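Local coordinates for protein ribonuclease H (Uncultured organism, PDB 4IBN) that probably cleaves the RNA strand of RNA-DNA hybrids endonucleolytically, as a magnesium-dependent type 1 ribonuclease H, leaving 5'-phosphomonoester ends, at residues E77-I82 / V91-D96. Residues are numbered along the deposited sequence; the frame is centred on the assembly and turned at random.
Sequences EAFRAI and VVFTTD
Phe79 and Phe93 form the aromatic part of this helix-to-strand contact. Their planes are inclined by 19°, yet the centroids stand 5.9 Å apart, so the rings are slid past one another with little overlap and touch obliquely, CE2 of Phe79 lying 3.7 Å from CD1 of Phe93. The CB of Phe93 points toward the helix, and with CG anti to the backbone N (chi1 -170°) CD1 and CE1 are the ring atoms that meet the helix side chains; CB of Ala78 reaches the ring edge near its plane, 4.2 Å from CE1.

The aliphatic contacts gather round Val91. Its CG2 branch touches two helix side chains, 3.9 Å from CE1 of Phe79 and 3.8 Å from CD1 of Ile82, while CG1 approaches CZ of the Phe79 ring at 4.1 Å. Phe79 thus bridges Val91 and Phe93, two residues apart on the strand; an alanine here would probably open a gap between the helix and these two side chains and deprive Phe93 of one aromatic neighbour. No hydrogen bond links the segments, and all five touching residues are buried. Val141 of strand 140-145 also meets both phenylalanine rings, Trp143 of that strand meets the Phe93 ring, and Val19 of strand 16-25 touches Val91 and Phe93.

The axes of helix segment 77-82 and strand segment 91-95 approach to 11.7 Å and run nearly antiparallel, at 155°. With Val91 and Phe93 pointing toward it and Phe79 reaching Val141 on the adjoining strand, helix 67-82 lies against one face of the mixed sheet and returns through a loop into strand 90-95, parallel to strand 16-25: an alpha/beta layer characteristic of the RNase H fold, with this apolar interface in its core.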
ATOM      1  N   GLU A  77      -1.140  -0.523   6.902  1.00 18.06           N
ATOM      2  CA  GLU A  77      -2.557  -0.702   7.010  1.00 21.02           C
ATOM      3  C   GLU A  77      -3.078  -1.802   6.108  1.00 20.26           C
ATOM      4  O   GLU A  77      -3.974  -2.507   6.473  1.00 21.43           O
ATOM      5  CB  GLU A  77      -3.326   0.586   6.774  1.00 22.14           C
ATOM      6  CG  GLU A  77      -3.067   1.601   7.785  1.00 24.11           C
ATOM      7  CD  GLU A  77      -3.425   1.181   9.188  1.00 31.16           C
ATOM      8  OE1 GLU A  77      -4.435   0.570   9.370  1.00 32.70           O
ATOM      9  OE2 GLU A  77      -2.690   1.505  10.113  1.00 36.31           O
ATOM     10  N   ALA A  78      -2.535  -1.908   4.922  1.00 18.25           N
ATOM     11  CA  ALA A  78      -2.986  -2.922   4.000  1.00 19.33           C
ATOM     12  C   ALA A  78      -2.730  -4.318   4.484  1.00 18.59           C
ATOM     13  O   ALA A  78      -3.571  -5.128   4.475  1.00 20.33           O
ATOM     14  CB  ALA A  78      -2.283  -2.754   2.668  1.00 21.60           C
ATOM     15  N   PHE A  79      -1.511  -4.557   4.867  1.00 18.42           N
ATOM     16  CA  PHE A  79      -1.118  -5.847   5.341  1.00 18.09           C
ATOM     17  C   PHE A  79      -1.704  -6.221   6.689  1.00 22.55           C
ATOM     18  O   PHE A  79      -1.861  -7.375   6.993  1.00 22.74           O
ATOM     19  CB  PHE A  79       0.383  -6.022   5.263  1.00 18.66           C
ATOM     20  CG  PHE A  79       0.870  -6.241   3.879  1.00 18.56           C
ATOM     21  CD1 PHE A  79       0.882  -7.472   3.341  1.00 18.29           C
ATOM     22  CD2 PHE A  79       1.260  -5.209   3.108  1.00 19.10           C
ATOM     23  CE1 PHE A  79       1.289  -7.646   2.110  1.00 19.09           C
ATOM     24  CE2 PHE A  79       1.652  -5.390   1.864  1.00 17.83           C
ATOM     25  CZ  PHE A  79       1.663  -6.603   1.360  1.00 19.49           C
ATOM     26  N   ARG A  80      -1.919  -5.249   7.537  1.00 21.29           N
ATOM     27  CA  ARG A  80      -2.603  -5.529   8.774  1.00 25.00           C
ATOM     28  C   ARG A  80      -4.055  -5.971   8.563  1.00 26.55           C
ATOM     29  O   ARG A  80      -4.514  -6.874   9.169  1.00 27.11           O
ATOM     30  CB  ARG A  80      -2.544  -4.336   9.731  1.00 25.02           C
ATOM     31  CG  ARG A  80      -1.274  -4.268  10.513  1.00 27.72           C
ATOM     32  CD  ARG A  80      -1.183  -3.032  11.394  1.00 26.76           C
ATOM     33  NE  ARG A  80       0.133  -2.894  11.961  1.00 29.72           N
ATOM     34  CZ  ARG A  80       0.542  -1.837  12.611  1.00 30.08           C
ATOM     35  NH1 ARG A  80      -0.265  -0.833  12.758  1.00 29.53           N
ATOM     36  NH2 ARG A  80       1.766  -1.803  13.081  1.00 33.88           N
ATOM     37  N   ALA A  81      -4.757  -5.309   7.679  1.00 24.57           N
ATOM     38  CA  ALA A  81      -6.111  -5.688   7.428  1.00 26.64           C
ATOM     39  C   ALA A  81      -6.232  -7.087   6.866  1.00 28.74           C
ATOM     40  O   ALA A  81      -7.025  -7.859   7.317  1.00 26.52           O
ATOM     41  CB  ALA A  81      -6.708  -4.776   6.542  1.00 28.20           C
ATOM     42  N   ILE A  82      -5.443  -7.412   5.880  1.00 26.19           N
ATOM     43  CA  ILE A  82      -5.539  -8.759   5.338  1.00 26.26           C
ATOM     44  C   ILE A  82      -5.002  -9.835   6.252  1.00 28.73           C
ATOM     45  O   ILE A  82      -5.348 -10.969   6.130  1.00 27.43           O
ATOM     46  CB  ILE A  82      -4.993  -8.901   3.929  1.00 26.99           C
ATOM     47  CG1 ILE A  82      -3.515  -8.883   3.961  1.00 26.76           C
ATOM     48  CG2 ILE A  82      -5.534  -7.827   3.036  1.00 25.20           C
ATOM     49  CD1 ILE A  82      -2.927  -9.150   2.684  1.00 34.60           C
ATOM     50  N   VAL A  91       0.135 -11.394  -2.551  1.00 14.19           N
ATOM     51  CA  VAL A  91      -0.286 -10.049  -2.835  1.00 15.20           C
ATOM     52  C   VAL A  91       0.525  -9.463  -3.956  1.00 15.48           C
ATOM     53  O   VAL A  91       1.678  -9.497  -3.926  1.00 15.65           O
ATOM     54  CB  VAL A  91      -0.116  -9.145  -1.597  1.00 15.22           C
ATOM     55  CG1 VAL A  91      -0.563  -7.752  -1.865  1.00 17.05           C
ATOM     56  CG2 VAL A  91      -0.825  -9.746  -0.410  1.00 16.53           C
ATOM     57  N   VAL A  92      -0.143  -8.857  -4.908  1.00 16.38           N
ATOM     58  CA  VAL A  92       0.528  -8.006  -5.839  1.00 15.69           C
ATOM     59  C   VAL A  92       0.252  -6.599  -5.365  1.00 18.62           C
ATOM     60  O   VAL A  92      -0.868  -6.229  -5.343  1.00 19.76           O
ATOM     61  CB  VAL A  92      -0.045  -8.163  -7.243  1.00 16.06           C
ATOM     62  CG1 VAL A  92       0.655  -7.243  -8.178  1.00 15.89           C
ATOM     63  CG2 VAL A  92       0.106  -9.558  -7.705  1.00 15.40           C
ATOM     64  N   PHE A  93       1.288  -5.863  -4.974  1.00 17.07           N
ATOM     65  CA  PHE A  93       1.119  -4.546  -4.392  1.00 13.72           C
ATOM     66  C   PHE A  93       1.660  -3.528  -5.354  1.00 16.62           C
ATOM     67  O   PHE A  93       2.788  -3.515  -5.618  1.00 17.03           O
ATOM     68  CB  PHE A  93       1.862  -4.471  -3.040  1.00 14.28           C
ATOM     69  CG  PHE A  93       1.572  -3.238  -2.199  1.00 16.93           C
ATOM     70  CD1 PHE A  93       0.783  -3.305  -1.099  1.00 17.82           C
ATOM     71  CD2 PHE A  93       2.192  -2.058  -2.451  1.00 19.35           C
ATOM     72  CE1 PHE A  93       0.564  -2.244  -0.341  1.00 16.43           C
ATOM     73  CE2 PHE A  93       1.971  -1.006  -1.686  1.00 17.20           C
ATOM     74  CZ  PHE A  93       1.150  -1.096  -0.634  1.00 16.48           C
ATOM     75  N   THR A  94       0.764  -2.704  -5.867  1.00 14.62           N
ATOM     76  CA  THR A  94       1.117  -1.689  -6.811  1.00 16.78           C
ATOM     77  C   THR A  94       0.936  -0.288  -6.247  1.00 16.66           C
ATOM     78  O   THR A  94      -0.066   0.038  -5.785  1.00 18.40           O
ATOM     79  CB  THR A  94       0.256  -1.802  -8.114  1.00 16.60           C
ATOM     80  OG1 THR A  94       0.402  -3.094  -8.677  1.00 18.72           O
ATOM     81  CG2 THR A  94       0.686  -0.788  -9.101  1.00 18.70           C
ATOM     82  N   THR A  95       1.982   0.506  -6.337  1.00 16.23           N
ATOM     83  CA  THR A  95       1.975   1.829  -5.775  1.00 17.18           C
ATOM     84  C   THR A  95       2.717   2.800  -6.641  1.00 19.58           C
ATOM     85  O   THR A  95       3.506   2.403  -7.397  1.00 19.28           O
ATOM     86  CB  THR A  95       2.605   1.836  -4.405  1.00 20.72           C
ATOM     87  OG1 THR A  95       2.630   3.157  -3.906  1.00 19.85           O
ATOM     88  CG2 THR A  95       3.960   1.282  -4.450  1.00 20.84           C
ATOM     89  N   ASP A  96       2.386   4.078  -6.509  1.00 20.28           N
ATOM     90  CA  ASP A  96       3.135   5.170  -7.109  1.00 24.43           C
ATOM     91  C   ASP A  96       4.427   5.500  -6.372  1.00 22.44           C
ATOM     92  O   ASP A  96       5.204   6.255  -6.835  1.00 23.24           O
ATOM     93  CB  ASP A  96       2.295   6.447  -7.204  1.00 25.16           C
ATOM     94  CG  ASP A  96       1.981   7.043  -5.852  1.00 34.47           C
ATOM     95  OD1 ASP A  96       1.809   6.322  -4.890  1.00 37.70           O
ATOM     96  OD2 ASP A  96       1.855   8.244  -5.741  1.00 40.10           O
TER